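Local atomic coordinates of anthranilate-CoA ligase (Stigmatella aurantiaca, PDB entry 4WV3), a protein that belongs to the AMP-binding enzyme family of the ANL clan, pairing a large N-terminal part with a smaller C-terminal domain. Residues Asn46-Ala51 with Asn149-Pro154; Lys53-Arg58 with Ala108-Val113; Thr261-Ala266 with Arg288-Ala293. All blocks are in the same frame, centred on the assembly; numbering follows the deposited sequence.

Contact 1: residues Asn46-Ala51 with Asn149-Pro154; sequences NQVGNA and NDWIRP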
loop_
_atom_site.group_PDB
_atom_site.type_symbol
_atom_site.label_atom_id
_atom_site.label_comp_id
_atom_site.label_asym_id
_atom_site.label_seq_id
_atom_site.Cartn_x
_atom_site.Cartn_y
_atom_site.Cartn_z
ATOM N N ASN A 46 -14.384 -11.697 18.737
ATOM C CA ASN A 46 -15.760 -11.814 19.203
ATOM C C ASN A 46 -15.990 -11.006 20.475
ATOM O O ASN A 46 -17.087 -10.500 20.712
ATOM C CB ASN A 46 -16.136 -13.279 19.427
ATOM C CG ASN A 46 -16.201 -14.065 18.134
ATOM O OD1 ASN A 46 -16.375 -13.494 17.057
ATOM N ND2 ASN A 46 -16.065 -15.383 18.232
ATOM N N GLN A 47 -14.945 -10.887 21.287
ATOM C CA GLN A 47 -14.999 -10.056 22.482
ATOM C C GLN A 47 -15.045 -8.583 22.096
ATOM O O GLN A 47 -15.767 -7.796 22.706
ATOM C CB GLN A 47 -13.797 -10.330 23.386
ATOM C CG GLN A 47 -13.840 -11.682 24.077
ATOM C CD GLN A 47 -12.665 -11.897 25.008
ATOM O OE1 GLN A 47 -11.520 -11.616 24.656
ATOM N NE2 GLN A 47 -12.946 -12.391 26.208
ATOM N N VAL A 48 -14.268 -8.223 21.078
ATOM C CA VAL A 48 -14.260 -6.861 20.560
ATOM C C VAL A 48 -15.629 -6.498 19.995
ATOM O O VAL A 48 -16.167 -5.429 20.287
ATOM C CB VAL A 48 -13.184 -6.676 19.470
ATOM C CG1 VAL A 48 -13.379 -5.357 18.734
ATOM C CG2 VAL A 48 -11.794 -6.751 20.081
ATOM N N GLY A 49 -16.191 -7.400 19.194
ATOM C CA GLY A 49 -17.510 -7.205 18.622
ATOM C C GLY A 49 -18.579 -7.020 19.683
ATOM O O GLY A 49 -19.425 -6.133 19.576
ATOM N N ASN A 50 -18.538 -7.860 20.713
ATOM C CA ASN A 50 -19.462 -7.744 21.836
ATOM C C ASN A 50 -19.243 -6.463 22.635
ATOM O O ASN A 50 -20.200 -5.824 23.074
ATOM C CB ASN A 50 -19.346 -8.960 22.758
ATOM C CG ASN A 50 -20.037 -10.186 22.198
ATOM O OD1 ASN A 50 -21.114 -10.090 21.610
ATOM N ND2 ASN A 50 -19.421 -11.349 22.377
ATOM N N ALA A 51 -17.981 -6.092 22.820
ATOM C CA ALA A 51 -17.638 -4.895 23.579
ATOM C C ALA A 51 -18.087 -3.629 22.856
ATOM O O ALA A 51 -18.462 -2.642 23.488
ATOM C CB ALA A 51 -16.144 -4.850 23.857
ATOM N N ASN A 149 -7.535 -4.345 27.134
ATOM C CA ASN A 149 -7.685 -5.622 27.831
ATOM C C ASN A 149 -8.850 -5.650 28.819
ATOM O O ASN A 149 -9.589 -6.632 28.887
ATOM C CB ASN A 149 -6.385 -6.015 28.534
ATOM C CG ASN A 149 -5.329 -6.518 27.569
ATOM O OD1 ASN A 149 -5.646 -6.992 26.478
ATOM N ND2 ASN A 149 -4.067 -6.423 27.969
ATOM N N ASP A 150 -9.008 -4.572 29.581
ATOM C CA ASP A 150 -10.096 -4.470 30.548
ATOM C C ASP A 150 -11.438 -4.339 29.837
ATOM O O ASP A 150 -12.485 -4.686 30.384
ATOM C CB ASP A 150 -9.879 -3.271 31.473
ATOM C CG ASP A 150 -8.562 -3.342 32.222
ATOM O OD1 ASP A 150 -8.109 -4.466 32.526
ATOM O OD2 ASP A 150 -7.981 -2.273 32.505
ATOM N N TRP A 151 -11.388 -3.838 28.608
ATOM C CA TRP A 151 -12.582 -3.574 27.817
ATOM C C TRP A 151 -13.169 -4.852 27.221
ATOM O O TRP A 151 -14.387 -4.983 27.093
ATOM C CB TRP A 151 -12.241 -2.568 26.715
ATOM C CG TRP A 151 -13.361 -2.223 25.791
ATOM C CD1 TRP A 151 -14.598 -1.760 26.133
ATOM C CD2 TRP A 151 -13.332 -2.276 24.361
ATOM N NE1 TRP A 151 -15.348 -1.540 25.002
ATOM C CE2 TRP A 151 -14.590 -1.845 23.901
ATOM C CE3 TRP A 151 -12.364 -2.653 23.425
ATOM C CZ2 TRP A 151 -14.909 -1.785 22.546
ATOM C CZ3 TRP A 151 -12.680 -2.589 22.081
ATOM C CH2 TRP A 151 -13.942 -2.160 21.654
ATOM N N ILE A 152 -12.301 -5.795 26.869
ATOM C CA ILE A 152 -12.736 -7.037 26.237
ATOM C C ILE A 152 -12.836 -8.194 27.227
ATOM O O ILE A 152 -13.351 -9.261 26.895
ATOM C CB ILE A 152 -11.782 -7.456 25.101
ATOM C CG1 ILE A 152 -10.407 -7.820 25.668
ATOM C CG2 ILE A 152 -11.666 -6.350 24.063
ATOM C CD1 ILE A 152 -9.440 -8.356 24.635
ATOM N N ARG A 153 -12.340 -7.976 28.442
ATOM C CA ARG A 153 -12.291 -9.031 29.454
ATOM C C ARG A 153 -13.648 -9.644 29.843
ATOM O O ARG A 153 -13.798 -10.866 29.810
ATOM C CB ARG A 153 -11.518 -8.570 30.698
ATOM C CG ARG A 153 -11.504 -9.586 31.825
ATOM C CD ARG A 153 -10.507 -9.212 32.909
ATOM N NE ARG A 153 -9.134 -9.211 32.412
ATOM C CZ ARG A 153 -8.406 -8.114 32.227
ATOM N NH1 ARG A 153 -8.916 -6.923 32.508
ATOM N NH2 ARG A 153 -7.165 -8.209 31.769
ATOM N N PRO A 154 -14.641 -8.812 30.212
ATOM C CA PRO A 154 -15.898 -9.441 30.635
ATOM C C PRO A 154 -16.729 -9.968 29.466
ATOM O O PRO A 154 -17.673 -10.727 29.683
ATOM C CB PRO A 154 -16.636 -8.296 31.329
ATOM C CG PRO A 154 -16.148 -7.078 30.638
ATOM C CD PRO A 154 -14.703 -7.341 30.321
HETATM O O HOH W 1 -18.219 -1.991 26.228
#
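Trp151 lays its indole against helix 38-54, its CG anti to the backbone N (chi1 178°), so that Ala51 comes to lie over one ring face. Ala51 CB stands 3.7 Å from the centroid of the five-membered ring of Trp151, 24° off the ring normal, a CH-pi contact. Beside the indole a water bridges the two helices, donating to Ala51 O at 2.8 Å and accepting a weak bond from Trp151 NE1. One turn before Ala51, Val48 lies alongside Ile152, pointing the same way, with Val48 CG2 4.0 Å from Ile152 CG2, while Val48 CG1 faces the far end of the indole at Trp151 CH2. The arrangement is helix-against-helix packing: the short helix 148-152, which follows edge strand 146-147 of the five-stranded parallel sheet, sits on the long helix 38-54. Toward solvent the fit loosens and turns polar. Gln47, extended beyond CG, crosses Ile152 at about a right angle; its NE2 approaches Ile152 O at an angle too poor for a hydrogen bond and bonds instead to Gln155 O. Farther out, Arg153 turns away and bridges to Asp150 within its own segment, Arg153 NH1 meeting the anti lone pair of Asp150 OD1 at 2.6 Å in the guanidinium plane.

Contact 2: residues Lys53-Arg58 with Ala108-Val113; sequences KGLGVR and ARVLIV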
loop_
_atom_site.group_PDB
_atom_site.type_symbol
_atom_site.label_atom_id
_atom_site.label_comp_id
_atom_site.label_asym_id
_atom_site.label_seq_id
_atom_site.Cartn_x
_atom_site.Cartn_y
_atom_site.Cartn_z
ATOM N N LYS A 53 -20.731 -3.469 20.981
ATOM C CA LYS A 53 -22.177 -3.418 21.173
ATOM C C LYS A 53 -22.509 -2.699 22.474
ATOM O O LYS A 53 -23.507 -1.984 22.562
ATOM C CB LYS A 53 -22.776 -4.825 21.190
ATOM C CG LYS A 53 -22.552 -5.614 19.915
ATOM C CD LYS A 53 -23.174 -6.999 20.003
ATOM C CE LYS A 53 -24.679 -6.948 19.810
ATOM N NZ LYS A 53 -25.045 -6.559 18.420
ATOM N N GLY A 54 -21.663 -2.895 23.480
ATOM C CA GLY A 54 -21.826 -2.227 24.758
ATOM C C GLY A 54 -21.622 -0.732 24.631
ATOM O O GLY A 54 -22.163 0.049 25.415
ATOM N N LEU A 55 -20.837 -0.333 23.635
ATOM C CA LEU A 55 -20.605 1.079 23.357
ATOM C C LEU A 55 -21.649 1.617 22.381
ATOM O O LEU A 55 -21.608 2.785 21.993
ATOM C CB LEU A 55 -19.194 1.296 22.808
ATOM C CG LEU A 55 -18.041 0.889 23.730
ATOM C CD1 LEU A 55 -16.698 1.256 23.118
ATOM C CD2 LEU A 55 -18.198 1.524 25.105
ATOM N N GLY A 56 -22.580 0.756 21.984
ATOM C CA GLY A 56 -23.690 1.162 21.142
ATOM C C GLY A 56 -23.403 1.153 19.651
ATOM O O GLY A 56 -24.173 1.706 18.865
ATOM N N VAL A 57 -22.297 0.529 19.259
ATOM C CA VAL A 57 -21.926 0.453 17.850
ATOM C C VAL A 57 -22.915 -0.415 17.078
ATOM O O VAL A 57 -23.276 -1.505 17.523
ATOM C CB VAL A 57 -20.497 -0.098 17.668
ATOM C CG1 VAL A 57 -20.153 -0.224 16.192
ATOM C CG2 VAL A 57 -19.492 0.797 18.376
ATOM N N ARG A 58 -23.359 0.078 15.926
ATOM C CA ARG A 58 -24.334 -0.642 15.117
ATOM C C ARG A 58 -23.826 -0.939 13.712
ATOM O O ARG A 58 -22.761 -0.472 13.307
ATOM C CB ARG A 58 -25.641 0.147 15.030
ATOM C CG ARG A 58 -26.340 0.351 16.360
ATOM C CD ARG A 58 -27.642 1.105 16.168
ATOM N NE ARG A 58 -28.341 1.327 17.429
ATOM C CZ ARG A 58 -29.495 1.976 17.535
ATOM N NH1 ARG A 58 -30.081 2.471 16.453
ATOM N NH2 ARG A 58 -30.063 2.133 18.723
ATOM N N ALA A 108 -17.109 8.836 13.483
ATOM C CA ALA A 108 -16.727 7.752 14.383
ATOM C C ALA A 108 -17.174 8.008 15.820
ATOM O O ALA A 108 -16.766 8.987 16.443
ATOM C CB ALA A 108 -15.224 7.526 14.328
ATOM N N ARG A 109 -18.019 7.121 16.339
ATOM C CA ARG A 109 -18.466 7.210 17.724
ATOM C C ARG A 109 -17.430 6.608 18.666
ATOM O O ARG A 109 -17.280 7.050 19.806
ATOM C CB ARG A 109 -19.802 6.491 17.909
ATOM C CG ARG A 109 -21.001 7.208 17.312
ATOM C CD ARG A 109 -22.302 6.488 17.655
ATOM N NE ARG A 109 -22.537 6.418 19.096
ATOM C CZ ARG A 109 -22.306 5.345 19.846
ATOM N NH1 ARG A 109 -21.833 4.234 19.295
ATOM N NH2 ARG A 109 -22.548 5.380 21.150
ATOM N N VAL A 110 -16.721 5.593 18.183
ATOM C CA VAL A 110 -15.722 4.901 18.988
ATOM C C VAL A 110 -14.369 4.891 18.283
ATOM O O VAL A 110 -14.287 4.639 17.081
ATOM C CB VAL A 110 -16.157 3.450 19.292
ATOM C CG1 VAL A 110 -15.105 2.736 20.124
ATOM C CG2 VAL A 110 -17.500 3.434 20.004
ATOM N N LEU A 111 -13.310 5.179 19.035
ATOM C CA LEU A 111 -11.955 5.131 18.499
ATOM C C LEU A 111 -11.081 4.155 19.277
ATOM O O LEU A 111 -10.997 4.222 20.503
ATOM C CB LEU A 111 -11.310 6.519 18.520
ATOM C CG LEU A 111 -9.825 6.542 18.141
ATOM C CD1 LEU A 111 -9.632 6.182 16.675
ATOM C CD2 LEU A 111 -9.189 7.888 18.458
ATOM N N ILE A 112 -10.435 3.245 18.555
ATOM C CA ILE A 112 -9.455 2.348 19.153
ATOM C C ILE A 112 -8.058 2.842 18.795
ATOM O O ILE A 112 -7.636 2.758 17.642
ATOM C CB ILE A 112 -9.639 0.903 18.667
ATOM C CG1 ILE A 112 -11.062 0.423 18.963
ATOM C CG2 ILE A 112 -8.618 -0.011 19.323
ATOM C CD1 ILE A 112 -11.353 -0.973 18.464
ATOM N N VAL A 113 -7.347 3.366 19.787
ATOM C CA VAL A 113 -6.068 4.021 19.538
ATOM C C VAL A 113 -4.971 3.495 20.466
ATOM O O VAL A 113 -5.240 3.097 21.599
ATOM C CB VAL A 113 -6.204 5.561 19.679
ATOM C CG1 VAL A 113 -6.524 5.945 21.118
ATOM C CG2 VAL A 113 -4.950 6.273 19.190
#
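Val110 stands across both side chains it meets, crossing Leu55 and Val57 at about right angles. Leu55 CD1 rests against both methyls of Val110, nearest Val110 CG1 at 3.7 Å, and Val110 CG2 also meets Val57 CG2 at the same 3.7 Å separation. Next to this apolar patch the guanidinium of Arg109 is turned end-on to a backbone carbonyl. Its chain bends at chi3 (61°), which brings both terminal nitrogens to Leu55 O within the guanidinium plane. Arg109 NH2 bonds to Leu55 O at 2.9 Å in the carbonyl plane, with an N-H...O angle of 152°; Arg109 NH1 reaches Leu55 O at 3.1 Å from above that plane. The carbonyl follows directly on helix 38-54, whose end is closed by a Schellman motif in which Gly56 takes a positive phi (86°) and Gly56 N bonds to Lys53 O at 2.9 Å. The contact thus joins this helix end to the start of strand 110-114, the middle strand of the five-stranded parallel sheet. Glu132 forms a long, weak ion pair with Arg109 NH2. One carbonyl oxygen held by two N-H groups of a cation next to a helix C-terminus probably helps offset the partial negative charge there.

Contact 3: residues Thr261-Ala266 with Arg288-Ala293; sequences TIFYNA and RLCVSA. With 3UK (5'-O-[(S)-[(2-aminobenzoyl)oxy](hydroxy)phosphoryl]adenosine), chain C.
Tyr264 has its CG anti to the carbonyl carbon (chi1 -56°) and Val291 its CG1 anti to the backbone N (chi1 -178°), settings that place the two side chains side by side on one face of the sheet. They belong to neighbouring parallel strands of a beta-alpha-beta crossover, 262-265 and 289-292, linked through helix 267-274 in the nine-stranded mixed sheet. Tyr264 CD2 lies 3.5 Å from Val291 CB, and Tyr264 CE2 also meets Val291 CG2. Helix 191-204 covers this face, with Trp199 and Leu204 against both residues. On the other face, with Phe263 CG anti to the backbone N (chi1 -179°), Cys290 SG lies at the edge of the Phe263 ring, near its plane, 3.9 Å from Phe263 CB.

The backbones are paired in parallel register. Thr261 O takes two bonds, one from Arg288 N at 2.8 Å on a lone pair and one from Leu289 N nearly along the C=O axis. Val291 N then gives to Phe263 O at 2.7 Å, and Asn265 N to Val291 O at 3.0 Å; that last carbonyl is also bonded to Tyr270 OH. At the strand starts Ile262 CD1 lies over one face of the Arg288 guanidinium, whose NH2 makes a salt bridge to Asp210, while Thr261 OG1 bonds to Arg211 N and to Asp210. At the opposite, C-terminal end the pair opens on the ligand pocket, where Ala293 CB stands 3.6 Å from C28 in the aromatic ring of 3UK.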
loop_
_atom_site.group_PDB
_atom_site.type_symbol
_atom_site.label_atom_id
_atom_site.label_comp_id
_atom_site.label_asym_id
_atom_site.label_seq_id
_atom_site.Cartn_x
_atom_site.Cartn_y
_atom_site.Cartn_z
ATOM N N THR A 261 7.850 -16.722 4.455
ATOM C CA THR A 261 8.171 -17.231 3.127
ATOM C C THR A 261 7.872 -16.194 2.049
ATOM O O THR A 261 8.391 -16.275 0.936
ATOM C CB THR A 261 7.401 -18.527 2.818
ATOM O OG1 THR A 261 5.993 -18.290 2.934
ATOM C CG2 THR A 261 7.805 -19.626 3.790
ATOM N N ILE A 262 7.031 -15.223 2.392
ATOM C CA ILE A 262 6.660 -14.157 1.469
ATOM C C ILE A 262 6.962 -12.799 2.094
ATOM O O ILE A 262 6.619 -12.550 3.250
ATOM C CB ILE A 262 5.161 -14.220 1.110
ATOM C CG1 ILE A 262 4.763 -15.641 0.695
ATOM C CG2 ILE A 262 4.832 -13.223 0.007
ATOM C CD1 ILE A 262 5.449 -16.131 -0.561
ATOM N N PHE A 263 7.605 -11.922 1.330
ATOM C CA PHE A 263 7.974 -10.605 1.834
ATOM C C PHE A 263 7.456 -9.483 0.938
ATOM O O PHE A 263 7.736 -9.454 -0.260
ATOM C CB PHE A 263 9.494 -10.500 1.993
ATOM C CG PHE A 263 9.958 -9.174 2.527
ATOM C CD1 PHE A 263 9.502 -8.705 3.748
ATOM C CD2 PHE A 263 10.863 -8.403 1.814
ATOM C CE1 PHE A 263 9.931 -7.487 4.243
ATOM C CE2 PHE A 263 11.298 -7.186 2.307
ATOM C CZ PHE A 263 10.830 -6.728 3.522
ATOM N N TYR A 264 6.699 -8.562 1.527
ATOM C CA TYR A 264 6.168 -7.418 0.795
ATOM C C TYR A 264 6.916 -6.147 1.183
ATOM O O TYR A 264 7.232 -5.937 2.356
ATOM C CB TYR A 264 4.679 -7.221 1.089
ATOM C CG TYR A 264 3.793 -8.415 0.810
ATOM C CD1 TYR A 264 3.731 -9.483 1.698
ATOM C CD2 TYR A 264 2.993 -8.459 -0.323
ATOM C CE1 TYR A 264 2.917 -10.569 1.451
ATOM C CE2 TYR A 264 2.174 -9.542 -0.579
ATOM C CZ TYR A 264 2.139 -10.594 0.312
ATOM O OH TYR A 264 1.323 -11.673 0.063
ATOM N N ASN A 265 7.183 -5.298 0.197
ATOM C CA ASN A 265 7.846 -4.022 0.442
ATOM C C ASN A 265 7.704 -3.091 -0.758
ATOM O O ASN A 265 7.154 -3.473 -1.790
ATOM C CB ASN A 265 9.327 -4.239 0.773
ATOM C CG ASN A 265 9.917 -3.100 1.585
ATOM O OD1 ASN A 265 9.374 -1.996 1.613
ATOM N ND2 ASN A 265 11.036 -3.364 2.249
ATOM N N ALA A 266 8.195 -1.866 -0.609
ATOM C CA ALA A 266 8.219 -0.899 -1.697
ATOM C C ALA A 266 9.650 -0.788 -2.211
ATOM O O ALA A 266 10.587 -1.109 -1.482
ATOM C CB ALA A 266 7.716 0.454 -1.209
ATOM N N ARG A 288 10.710 -17.432 -0.200
ATOM C CA ARG A 288 10.617 -18.122 -1.480
ATOM C C ARG A 288 10.168 -17.140 -2.554
ATOM O O ARG A 288 10.432 -17.334 -3.740
ATOM C CB ARG A 288 9.659 -19.317 -1.402
ATOM C CG ARG A 288 8.184 -18.953 -1.319
ATOM C CD ARG A 288 7.316 -20.205 -1.262
ATOM N NE ARG A 288 5.887 -19.898 -1.260
ATOM C CZ ARG A 288 5.129 -19.864 -2.351
ATOM N NH1 ARG A 288 5.661 -20.117 -3.539
ATOM N NH2 ARG A 288 3.837 -19.577 -2.257
ATOM N N LEU A 289 9.496 -16.077 -2.121
ATOM C CA LEU A 289 9.027 -15.034 -3.025
ATOM C C LEU A 289 8.987 -13.680 -2.328
ATOM O O LEU A 289 8.761 -13.595 -1.120
ATOM C CB LEU A 289 7.635 -15.369 -3.563
ATOM C CG LEU A 289 7.546 -16.298 -4.773
ATOM C CD1 LEU A 289 6.094 -16.521 -5.165
ATOM C CD2 LEU A 289 8.339 -15.729 -5.940
ATOM N N CYS A 290 9.209 -12.625 -3.101
ATOM C CA CYS A 290 9.075 -11.264 -2.599
ATOM C C CYS A 290 8.115 -10.483 -3.487
ATOM O O CYS A 290 7.984 -10.770 -4.676
ATOM C CB CYS A 290 10.434 -10.567 -2.542
ATOM S SG CYS A 290 11.548 -11.211 -1.272
ATOM N N VAL A 291 7.436 -9.503 -2.899
ATOM C CA VAL A 291 6.467 -8.697 -3.630
ATOM C C VAL A 291 6.783 -7.212 -3.481
ATOM O O VAL A 291 7.106 -6.745 -2.388
ATOM C CB VAL A 291 5.028 -8.967 -3.138
ATOM C CG1 VAL A 291 4.020 -8.154 -3.938
ATOM C CG2 VAL A 291 4.705 -10.450 -3.224
ATOM N N SER A 292 6.695 -6.476 -4.586
ATOM C CA SER A 292 6.928 -5.035 -4.575
ATOM C C SER A 292 5.754 -4.283 -5.191
ATOM O O SER A 292 5.170 -4.732 -6.178
ATOM C CB SER A 292 8.215 -4.693 -5.328
ATOM O OG SER A 292 8.432 -3.295 -5.359
ATOM N N ALA A 293 5.414 -3.139 -4.605
ATOM C CA ALA A 293 4.325 -2.311 -5.116
ATOM C C ALA A 293 4.395 -0.944 -4.439
ATOM O O ALA A 293 5.299 -0.686 -3.648
ATOM C CB ALA A 293 2.983 -2.835 -4.632
HETATM C C10 3UK C . 0.936 3.604 -7.830
HETATM C C15 3UK C . 2.310 1.705 -8.680
HETATM C C17 3UK C . 3.823 1.389 -10.462
HETATM C C21 3UK C . -0.029 3.799 -8.967
HETATM C C26 3UK C . -1.402 -0.311 -3.729
HETATM C C28 3UK C . -0.536 -2.486 -4.318
HETATM O O01 3UK C . -0.242 1.804 -3.635
HETATM C C02 3UK C . -1.316 1.259 -3.755
HETATM O O03 3UK C . -2.513 1.998 -3.545
HETATM P P04 3UK C . -2.489 3.584 -3.416
HETATM O O05 3UK C . -3.944 4.085 -3.151
HETATM O O06 3UK C . -1.955 4.292 -4.754
HETATM C C07 3UK C . -2.070 3.609 -6.012
HETATM C C08 3UK C . -1.118 4.251 -6.980
HETATM O O09 3UK C . 0.242 3.910 -6.628
HETATM N N11 3UK C . 1.403 2.256 -7.791
HETATM C C12 3UK C . 1.041 1.309 -6.874
HETATM N N13 3UK C . 1.704 0.156 -7.167
HETATM C C14 3UK C . 2.497 0.375 -8.283
HETATM N N16 3UK C . 2.976 2.186 -9.761
HETATM N N18 3UK C . 4.045 0.123 -10.137
HETATM C C19 3UK C . 3.425 -0.427 -9.082
HETATM N N20 3UK C . 3.669 -1.784 -8.741
HETATM O O22 3UK C . 0.165 5.077 -9.542
HETATM C C23 3UK C . -1.339 3.728 -8.341
HETATM O O24 3UK C . -2.272 4.565 -9.054
HETATM O O25 3UK C . -1.621 3.985 -2.235
HETATM C C27 3UK C . -0.442 -1.073 -4.348
HETATM C C29 3UK C . -1.633 -3.124 -3.646
HETATM C C30 3UK C . -2.596 -2.362 -3.029
HETATM C C31 3UK C . -2.501 -0.949 -3.056
HETATM N N32 3UK C . -3.526 -0.137 -2.399
#

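Contacts 1 and 2 share helix 38-54 and lie next to each other at one end of the molecule, their centres about 12 Å apart; contact 2 is nested inside the chain loop that contact 1 closes, and Trp151 CZ2 touches Leu55 CD1 at 3.6 Å. Contact 1 sets that helix against helix 148-152, mostly by apolar and CH-pi packing; contact 2 sets its C-terminal end against the start of strand 110-114 and adds a charged group on a backbone oxygen. Contact 3, about 34 to 35 Å between centres from either, lies within another sheet, is held mainly by backbone hydrogen bonds and alone reaches the ligand. It is buried and nearest the chain's centre, contact 1 buried but peripheral, contact 2 partly buried.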